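Long-range contact in alpha-galactosidase (Lactobacillus brevis, PDB 3MI6), which probably hydrolyses terminal, non-reducing alpha-D-galactose residues from alpha-D-galactosides, as a member of glycosyl hydrolase family 36: residues D[451-465]-D[503-515]. Residues are numbered along the deposited sequence; the frame is centred on the assembly and turned at random.
Sequences MARPEVVDYLFKLMS and RYILGVYQLYARL
Val457 and Leu511 interlock two neighbouring helices on the outside of a TIM barrel, the eight-stranded parallel barrel of the Melibiase domain. Helix 454-471 runs into barrel strand 475-478, and helix 500-518 follows that strand and leads into strand 523-526, so the pair brackets one barrel strand. The short segments run in roughly the same direction, with axes 9.8 Å apart and a crossing angle of -31°. The packing is knobs-into-holes in both directions: Val457 sits among Gly507, Gln510, Leu511 and Arg514, while Leu511 enters a hole formed by Val457, Leu460, Phe461 and Met464. Leu511 divides its branches, CD1 lying 4.0 Å from Leu460 CB and CD2 reaching the Phe461 backbone; toward the barrel, Leu511 and Leu515 touch Trp478, a predicted substrate-binding residue of the barrel strand. Along one margin Arg514 bridges to Asp458. Arg514 NH1 and NH2 approach end-on and converge on a single oxygen, Asp458 OD1, at 2.8 and 2.9 Å, with guanidinium and carboxylate planes 82° apart. With CG anti to the backbone N (chi1 170°), the Phe461 ring swings toward Arg514 and lies over one face of the same guanidinium, the planes nearly parallel; the off-centre cation-pi contact places Arg514 CZ 4.8 Å from the Phe461 ring centroid. With an alanine at Arg514, the Asp458 carboxylate would probably lose this counter-charge and the Phe461 ring its cationic neighbour. Near the N-terminal ends of both segments, Gly507 lets the backbones close in, its CA 3.6 Å from Met451 O. There the selenomethionine Met451 lays its CG over one face of Tyr504, 3.9 Å from the ring centroid, while Tyr504 OH hydrogen-bonds to Glu416 OE1.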
loop_
_atom_site.group_PDB
_atom_site.type_symbol
_atom_site.label_atom_id
_atom_site.label_comp_id
_atom_site.label_asym_id
_atom_site.label_seq_id
_atom_site.Cartn_x
_atom_site.Cartn_y
_atom_site.Cartn_z
HETATM N N MSE D 451 32.322 -32.414 15.921
HETATM C CA MSE D 451 31.966 -32.143 17.312
HETATM C C MSE D 451 31.035 -33.184 17.905
HETATM O O MSE D 451 30.730 -33.145 19.090
HETATM C CB MSE D 451 31.277 -30.779 17.420
HETATM C CG MSE D 451 32.139 -29.594 17.016
HETATM SE SE MSE D 451 33.689 -29.372 18.191
HETATM C CE MSE D 451 32.757 -29.145 19.885
ATOM N N ALA D 452 30.548 -34.094 17.073
ATOM C CA ALA D 452 29.624 -35.114 17.534
ATOM C C ALA D 452 30.375 -36.177 18.322
ATOM O O ALA D 452 29.768 -36.964 19.045
ATOM C CB ALA D 452 28.893 -35.737 16.362
ATOM N N ARG D 453 31.699 -36.193 18.181
ATOM C CA ARG D 453 32.542 -37.159 18.876
ATOM C C ARG D 453 33.034 -36.610 20.206
ATOM O O ARG D 453 33.682 -35.566 20.253
ATOM C CB ARG D 453 33.752 -37.515 18.021
ATOM C CG ARG D 453 33.430 -38.051 16.659
ATOM C CD ARG D 453 34.584 -37.789 15.721
ATOM N NE ARG D 453 34.571 -38.716 14.599
ATOM C CZ ARG D 453 35.423 -39.727 14.457
ATOM N NH1 ARG D 453 36.373 -39.935 15.363
ATOM N NH2 ARG D 453 35.329 -40.524 13.400
ATOM N N PRO D 454 32.727 -37.317 21.294
ATOM C CA PRO D 454 33.200 -36.904 22.616
ATOM C C PRO D 454 34.724 -36.902 22.744
ATOM O O PRO D 454 35.251 -36.238 23.627
ATOM C CB PRO D 454 32.562 -37.936 23.550
ATOM C CG PRO D 454 31.334 -38.365 22.826
ATOM C CD PRO D 454 31.697 -38.364 21.373
ATOM N N GLU D 455 35.438 -37.620 21.889
ATOM C CA GLU D 455 36.893 -37.543 21.951
ATOM C C GLU D 455 37.351 -36.159 21.503
ATOM O O GLU D 455 38.340 -35.626 21.993
ATOM C CB GLU D 455 37.582 -38.672 21.147
ATOM C CG GLU D 455 37.306 -38.714 19.635
ATOM C CD GLU D 455 36.202 -39.714 19.228
ATOM O OE1 GLU D 455 35.223 -39.909 20.000
ATOM O OE2 GLU D 455 36.313 -40.298 18.121
ATOM N N VAL D 456 36.608 -35.571 20.577
ATOM C CA VAL D 456 36.947 -34.254 20.059
ATOM C C VAL D 456 36.754 -33.160 21.107
ATOM O O VAL D 456 37.624 -32.308 21.284
ATOM C CB VAL D 456 36.139 -33.923 18.792
ATOM C CG1 VAL D 456 36.402 -32.498 18.339
ATOM C CG2 VAL D 456 36.483 -34.905 17.690
ATOM N N VAL D 457 35.627 -33.190 21.807
ATOM C CA VAL D 457 35.351 -32.205 22.848
ATOM C C VAL D 457 36.418 -32.246 23.958
ATOM O O VAL D 457 36.862 -31.195 24.440
ATOM C CB VAL D 457 33.896 -32.353 23.406
ATOM C CG1 VAL D 457 33.622 -31.350 24.494
ATOM C CG2 VAL D 457 32.883 -32.160 22.292
ATOM N N ASP D 458 36.847 -33.460 24.322
ATOM C CA ASP D 458 37.870 -33.673 25.359
ATOM C C ASP D 458 39.207 -33.069 24.980
ATOM O O ASP D 458 39.884 -32.459 25.805
ATOM C CB ASP D 458 38.065 -35.159 25.639
ATOM C CG ASP D 458 36.903 -35.782 26.403
ATOM O OD1 ASP D 458 36.102 -35.042 27.036
ATOM O OD2 ASP D 458 36.806 -37.035 26.370
ATOM N N TYR D 459 39.583 -33.254 23.722
ATOM C CA TYR D 459 40.828 -32.719 23.196
ATOM C C TYR D 459 40.801 -31.200 23.193
ATOM O O TYR D 459 41.810 -30.548 23.482
ATOM C CB TYR D 459 41.082 -33.254 21.784
ATOM C CG TYR D 459 42.270 -32.640 21.080
ATOM C CD1 TYR D 459 43.566 -33.083 21.333
ATOM C CD2 TYR D 459 42.098 -31.626 20.154
ATOM C CE1 TYR D 459 44.668 -32.515 20.682
ATOM C CE2 TYR D 459 43.179 -31.058 19.504
ATOM C CZ TYR D 459 44.462 -31.506 19.769
ATOM O OH TYR D 459 45.527 -30.930 19.117
ATOM N N LEU D 460 39.640 -30.637 22.868
ATOM C CA LEU D 460 39.517 -29.193 22.791
ATOM C C LEU D 460 39.449 -28.593 24.187
ATOM O O LEU D 460 40.120 -27.598 24.470
ATOM C CB LEU D 460 38.304 -28.793 21.958
ATOM C CG LEU D 460 38.440 -29.155 20.480
ATOM C CD1 LEU D 460 37.155 -28.853 19.734
ATOM C CD2 LEU D 460 39.607 -28.433 19.860
ATOM N N PHE D 461 38.655 -29.207 25.061
ATOM C CA PHE D 461 38.585 -28.741 26.436
ATOM C C PHE D 461 39.965 -28.714 27.076
ATOM O O PHE D 461 40.332 -27.749 27.730
ATOM C CB PHE D 461 37.654 -29.592 27.285
ATOM C CG PHE D 461 37.755 -29.284 28.750
ATOM C CD1 PHE D 461 36.971 -28.294 29.319
ATOM C CD2 PHE D 461 38.656 -29.958 29.549
ATOM C CE1 PHE D 461 37.069 -28.001 30.661
ATOM C CE2 PHE D 461 38.761 -29.671 30.886
ATOM C CZ PHE D 461 37.971 -28.691 31.446
ATOM N N LYS D 462 40.730 -29.785 26.896
ATOM C CA LYS D 462 42.062 -29.846 27.479
ATOM C C LYS D 462 42.973 -28.744 26.939
ATOM O O LYS D 462 43.661 -28.083 27.709
ATOM C CB LYS D 462 42.699 -31.223 27.274
ATOM C CG LYS D 462 44.180 -31.250 27.648
ATOM C CD LYS D 462 44.809 -32.622 27.494
ATOM C CE LYS D 462 46.334 -32.518 27.510
ATOM N NZ LYS D 462 46.986 -33.772 27.033
ATOM N N LEU D 463 42.967 -28.547 25.621
ATOM C CA LEU D 463 43.797 -27.529 24.978
ATOM C C LEU D 463 43.466 -26.087 25.379
ATOM O O LEU D 463 44.356 -25.238 25.516
ATOM C CB LEU D 463 43.732 -27.671 23.460
ATOM C CG LEU D 463 45.072 -28.171 22.923
ATOM C CD1 LEU D 463 45.074 -28.328 21.412
ATOM C CD2 LEU D 463 46.154 -27.207 23.369
HETATM N N MSE D 464 42.182 -25.808 25.568
HETATM C CA MSE D 464 41.760 -24.455 25.903
HETATM C C MSE D 464 41.977 -24.106 27.375
HETATM O O MSE D 464 42.437 -23.004 27.691
HETATM C CB MSE D 464 40.318 -24.224 25.483
HETATM C CG MSE D 464 40.179 -24.106 23.993
HETATM SE SE MSE D 464 38.382 -23.619 23.426
HETATM C CE MSE D 464 38.027 -25.140 22.295
ATOM N N SER D 465 41.659 -25.044 28.266
ATOM C CA SER D 465 41.876 -24.838 29.695
ATOM C C SER D 465 43.362 -24.700 29.991
ATOM O O SER D 465 43.759 -23.937 30.865
ATOM C CB SER D 465 41.245 -25.960 30.515
ATOM O OG SER D 465 41.569 -27.214 29.965
ATOM N N ARG D 503 23.600 -33.183 17.026
ATOM C CA ARG D 503 24.626 -33.711 17.903
ATOM C C ARG D 503 25.811 -32.769 17.904
ATOM O O ARG D 503 26.390 -32.484 18.952
ATOM C CB ARG D 503 25.039 -35.120 17.478
ATOM C CG ARG D 503 24.085 -36.204 17.939
ATOM C CD ARG D 503 24.482 -37.565 17.407
ATOM N NE ARG D 503 23.590 -38.604 17.915
ATOM C CZ ARG D 503 23.763 -39.227 19.076
ATOM N NH1 ARG D 503 24.798 -38.910 19.851
ATOM N NH2 ARG D 503 22.903 -40.159 19.466
ATOM N N TYR D 504 26.159 -32.276 16.723
ATOM C CA TYR D 504 27.261 -31.346 16.596
ATOM C C TYR D 504 26.999 -30.154 17.507
ATOM O O TYR D 504 27.882 -29.677 18.226
ATOM C CB TYR D 504 27.391 -30.899 15.146
ATOM C CG TYR D 504 28.338 -29.742 14.922
ATOM C CD1 TYR D 504 28.015 -28.466 15.355
ATOM C CD2 TYR D 504 29.540 -29.923 14.252
ATOM C CE1 TYR D 504 28.862 -27.413 15.145
ATOM C CE2 TYR D 504 30.391 -28.881 14.033
ATOM C CZ TYR D 504 30.052 -27.621 14.478
ATOM O OH TYR D 504 30.901 -26.558 14.258
ATOM N N ILE D 505 25.762 -29.682 17.489
ATOM C CA ILE D 505 25.394 -28.574 18.340
ATOM C C ILE D 505 25.511 -28.949 19.837
ATOM O O ILE D 505 26.150 -28.236 20.611
ATOM C CB ILE D 505 24.052 -27.925 17.856
ATOM C CG1 ILE D 505 24.355 -26.555 17.246
ATOM C CG2 ILE D 505 22.998 -27.821 18.943
ATOM C CD1 ILE D 505 25.350 -25.761 18.050
ATOM N N LEU D 506 24.962 -30.090 20.234
ATOM C CA LEU D 506 25.134 -30.553 21.606
ATOM C C LEU D 506 26.617 -30.568 21.987
ATOM O O LEU D 506 26.984 -30.208 23.100
ATOM C CB LEU D 506 24.510 -31.934 21.796
ATOM C CG LEU D 506 22.997 -31.987 21.583
ATOM C CD1 LEU D 506 22.466 -33.396 21.748
ATOM C CD2 LEU D 506 22.264 -31.019 22.501
ATOM N N GLY D 507 27.469 -30.970 21.050
ATOM C CA GLY D 507 28.904 -30.937 21.257
ATOM C C GLY D 507 29.451 -29.559 21.609
ATOM O O GLY D 507 30.252 -29.413 22.561
ATOM N N VAL D 508 29.038 -28.547 20.839
ATOM C CA VAL D 508 29.444 -27.184 21.109
ATOM C C VAL D 508 28.979 -26.853 22.520
ATOM O O VAL D 508 29.769 -26.380 23.331
ATOM C CB VAL D 508 28.929 -26.176 20.021
ATOM C CG1 VAL D 508 28.961 -24.706 20.508
ATOM C CG2 VAL D 508 29.743 -26.312 18.759
ATOM N N TYR D 509 27.727 -27.143 22.851
ATOM C CA TYR D 509 27.279 -26.850 24.208
ATOM C C TYR D 509 28.136 -27.580 25.239
ATOM O O TYR D 509 28.568 -26.992 26.233
ATOM C CB TYR D 509 25.804 -27.177 24.409
ATOM C CG TYR D 509 24.896 -26.323 23.575
ATOM C CD1 TYR D 509 25.249 -25.025 23.251
ATOM C CD2 TYR D 509 23.692 -26.807 23.113
ATOM C CE1 TYR D 509 24.431 -24.225 22.494
ATOM C CE2 TYR D 509 22.860 -26.012 22.337
ATOM C CZ TYR D 509 23.240 -24.716 22.032
ATOM O OH TYR D 509 22.418 -23.910 21.266
ATOM N N GLN D 510 28.391 -28.859 24.997
ATOM C CA GLN D 510 29.310 -29.617 25.840
ATOM C C GLN D 510 30.567 -28.797 26.129
ATOM O O GLN D 510 30.983 -28.657 27.276
ATOM C CB GLN D 510 29.689 -30.949 25.169
ATOM C CG GLN D 510 28.805 -32.144 25.539
ATOM C CD GLN D 510 28.685 -32.313 27.045
ATOM O OE1 GLN D 510 29.625 -32.796 27.716
ATOM N NE2 GLN D 510 27.533 -31.899 27.595
ATOM N N LEU D 511 31.168 -28.247 25.082
ATOM C CA LEU D 511 32.434 -27.546 25.247
ATOM C C LEU D 511 32.268 -26.256 26.041
ATOM O O LEU D 511 33.108 -25.918 26.877
ATOM C CB LEU D 511 33.062 -27.237 23.892
ATOM C CG LEU D 511 34.581 -27.366 23.804
ATOM C CD1 LEU D 511 35.075 -26.548 22.641
ATOM C CD2 LEU D 511 35.271 -26.934 25.079
ATOM N N TYR D 512 31.193 -25.529 25.773
ATOM C CA TYR D 512 30.956 -24.274 26.459
ATOM C C TYR D 512 30.574 -24.600 27.870
ATOM O O TYR D 512 30.858 -23.843 28.794
ATOM C CB TYR D 512 29.793 -23.517 25.819
ATOM C CG TYR D 512 30.176 -22.405 24.877
ATOM C CD1 TYR D 512 29.984 -22.533 23.513
ATOM C CD2 TYR D 512 30.707 -21.217 25.359
ATOM C CE1 TYR D 512 30.326 -21.513 22.647
ATOM C CE2 TYR D 512 31.051 -20.193 24.513
ATOM C CZ TYR D 512 30.857 -20.338 23.155
ATOM O OH TYR D 512 31.202 -19.304 22.302
ATOM N N ALA D 513 29.893 -25.722 28.040
ATOM C CA ALA D 513 29.397 -26.076 29.355
ATOM C C ALA D 513 30.564 -26.396 30.277
ATOM O O ALA D 513 30.583 -25.982 31.430
ATOM C CB ALA D 513 28.423 -27.239 29.271
ATOM N N ARG D 514 31.556 -27.114 29.764
ATOM C CA ARG D 514 32.667 -27.539 30.599
ATOM C C ARG D 514 33.665 -26.421 30.846
ATOM O O ARG D 514 34.210 -26.307 31.939
ATOM C CB ARG D 514 33.339 -28.775 30.007
ATOM C CG ARG D 514 32.499 -30.032 30.197
ATOM C CD ARG D 514 32.921 -31.142 29.265
ATOM N NE ARG D 514 34.217 -31.719 29.609
ATOM C CZ ARG D 514 34.872 -32.556 28.815
ATOM N NH1 ARG D 514 34.346 -32.892 27.644
ATOM N NH2 ARG D 514 36.047 -33.053 29.183
ATOM N N LEU D 515 33.894 -25.585 29.842
ATOM C CA LEU D 515 34.778 -24.445 30.017
ATOM C C LEU D 515 34.209 -23.408 30.994
ATOM O O LEU D 515 34.944 -22.864 31.815
ATOM C CB LEU D 515 35.061 -23.778 28.676
ATOM C CG LEU D 515 35.891 -24.497 27.627
ATOM C CD1 LEU D 515 35.841 -23.688 26.349
ATOM C CD2 LEU D 515 37.320 -24.684 28.101
#